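Local coordinates for protein probable dipeptidase (PDB 3B40) that probably acts as a metal-dependent dipeptidase of the membrane dipeptidase (M19) family, hydrolysing dipeptides, at residues A[26-31]-A[232-237]. The protein carries 11 engineered substitutions. Numbering follows the deposited sequence.
Sequences DSRITV and ASHSAP. Engineered in segment 26-31: V31 (natural residue Ile).
R28 runs over one face of the H234 imidazole, its CB, CG and CD passing in turn along H234 from CB to the middle of the ring. CB lies 3.8 Å from H234 CB. CG, anti to the backbone N (chi1 176°), comes within 3.6 Å of H234 CG. The bend at chi2 (80°) then carries CD over the middle of the ring, 3.6 Å from its centroid and almost on the ring normal, as a CH-pi contact. NE sits above the same face near the rim, 3.2 Å from H234 NE2, while the guanidinium is turned 59° from the imidazole plane. At the tip, NH2 donates to a water, 3.0 Å away, that also makes a weak contact with H234 NE2; Q213 is a further partner of NE2. D359 and D362 form long, weak ion pairs with the guanidinium.

The imidazole is steadied by ND1 donating to S233 OG, itself hydrogen-bonded to D210. One residue earlier, S27 OG gives a 2.6 Å bond to S233 O, in the carbonyl plane and on a lone pair; S357 also bonds this carbonyl. D26 OD1 accepts from R28 N (3.0 Å), closing an Asx turn that spans the corner at S27.

Strands 25-29 and 230-235 are not paired directly; R28 and H234, both touching S357 of strand 354-357, meet inside the curled sheet at the strands' C-terminal ends, which usually carry the active site in a TIM barrel.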
loop_
_atom_site.group_PDB
_atom_site.type_symbol
_atom_site.label_atom_id
_atom_site.label_comp_id
_atom_site.label_asym_id
_atom_site.label_seq_id
_atom_site.Cartn_x
_atom_site.Cartn_y
_atom_site.Cartn_z
ATOM N N ASP A 26 -2.601 -3.490 -9.703
ATOM C CA ASP A 26 -2.571 -3.581 -8.239
ATOM C C ASP A 26 -1.613 -2.492 -7.745
ATOM O O ASP A 26 -0.414 -2.552 -8.006
ATOM C CB ASP A 26 -2.097 -4.980 -7.843
ATOM C CG ASP A 26 -2.023 -5.194 -6.322
ATOM O OD1 ASP A 26 -1.933 -4.217 -5.541
ATOM O OD2 ASP A 26 -2.031 -6.367 -5.908
ATOM N N SER A 27 -2.153 -1.492 -7.046
ATOM C CA SER A 27 -1.390 -0.305 -6.696
ATOM C C SER A 27 -0.448 -0.503 -5.533
ATOM O O SER A 27 0.179 0.456 -5.088
ATOM C CB SER A 27 -2.322 0.908 -6.442
ATOM O OG SER A 27 -3.312 0.571 -5.487
ATOM N N ARG A 28 -0.339 -1.729 -5.009
ATOM C CA ARG A 28 0.550 -1.948 -3.860
ATOM C C ARG A 28 1.017 -3.402 -3.658
ATOM O O ARG A 28 0.324 -4.224 -3.071
ATOM C CB ARG A 28 -0.069 -1.360 -2.578
ATOM C CG ARG A 28 0.732 -1.618 -1.313
ATOM C CD ARG A 28 1.882 -0.645 -1.192
ATOM N NE ARG A 28 2.563 -0.835 0.095
ATOM C CZ ARG A 28 3.881 -0.981 0.232
ATOM N NH1 ARG A 28 4.689 -0.950 -0.845
ATOM N NH2 ARG A 28 4.374 -1.160 1.452
ATOM N N ILE A 29 2.194 -3.690 -4.192
ATOM C CA ILE A 29 2.931 -4.916 -3.939
ATOM C C ILE A 29 4.364 -4.563 -3.541
ATOM O O ILE A 29 5.011 -3.685 -4.129
ATOM C CB ILE A 29 2.928 -5.893 -5.165
ATOM C CG1 ILE A 29 1.491 -6.171 -5.605
ATOM C CG2 ILE A 29 3.727 -7.226 -4.844
ATOM C CD1 ILE A 29 1.349 -7.062 -6.845
ATOM N N THR A 30 4.827 -5.215 -2.488
ATOM C CA THR A 30 6.155 -4.953 -1.974
ATOM C C THR A 30 7.144 -5.787 -2.740
ATOM O O THR A 30 6.854 -6.941 -3.103
ATOM C CB THR A 30 6.235 -5.272 -0.460
ATOM O OG1 THR A 30 5.493 -4.292 0.237
ATOM C CG2 THR A 30 7.678 -5.280 0.069
ATOM N N VAL A 31 8.306 -5.196 -2.998
ATOM C CA VAL A 31 9.468 -5.924 -3.555
ATOM C C VAL A 31 10.332 -6.455 -2.383
ATOM O O VAL A 31 10.906 -5.652 -1.623
ATOM C CB VAL A 31 10.344 -4.977 -4.446
ATOM C CG1 VAL A 31 11.505 -5.752 -5.137
ATOM C CG2 VAL A 31 9.501 -4.209 -5.460
ATOM N N ALA A 232 -4.877 7.240 -2.647
ATOM C CA ALA A 232 -4.512 6.417 -1.527
ATOM C C ALA A 232 -4.241 5.017 -2.124
ATOM O O ALA A 232 -5.190 4.316 -2.476
ATOM C CB ALA A 232 -5.660 6.365 -0.506
ATOM N N SER A 233 -2.965 4.635 -2.221
ATOM C CA SER A 233 -2.562 3.452 -2.978
ATOM C C SER A 233 -2.928 2.121 -2.264
ATOM O O SER A 233 -3.027 1.080 -2.911
ATOM C CB SER A 233 -1.060 3.514 -3.275
ATOM O OG SER A 233 -0.334 3.319 -2.066
ATOM N N HIS A 234 -3.142 2.173 -0.941
ATOM C CA HIS A 234 -3.589 1.003 -0.179
ATOM C C HIS A 234 -4.212 1.453 1.125
ATOM O O HIS A 234 -3.484 1.617 2.137
ATOM C CB HIS A 234 -2.438 -0.004 0.074
ATOM C CG HIS A 234 -1.207 0.579 0.730
ATOM N ND1 HIS A 234 -0.623 1.756 0.322
ATOM C CD2 HIS A 234 -0.413 0.098 1.721
ATOM C CE1 HIS A 234 0.465 1.990 1.041
ATOM N NE2 HIS A 234 0.624 0.991 1.888
ATOM N N SER A 235 -5.528 1.677 1.094
ATOM C CA SER A 235 -6.299 2.108 2.286
ATOM C C SER A 235 -7.672 1.415 2.332
ATOM O O SER A 235 -8.164 0.992 1.293
ATOM C CB SER A 235 -6.484 3.635 2.268
ATOM O OG SER A 235 -5.274 4.315 2.610
ATOM N N ALA A 236 -8.277 1.279 3.520
ATOM C CA ALA A 236 -9.657 0.756 3.676
ATOM C C ALA A 236 -10.474 1.762 4.534
ATOM O O ALA A 236 -9.859 2.656 5.164
ATOM C CB ALA A 236 -9.637 -0.646 4.332
ATOM N N PRO A 237 -11.838 1.670 4.523
ATOM C CA PRO A 237 -12.680 2.583 5.342
ATOM C C PRO A 237 -12.725 2.331 6.843
ATOM O O PRO A 237 -12.816 1.163 7.303
ATOM C CB PRO A 237 -14.117 2.394 4.764
ATOM C CG PRO A 237 -13.931 1.588 3.451
ATOM C CD PRO A 237 -12.659 0.793 3.660
HETATM O O HOH W 1 2.155 -1.280 3.429
#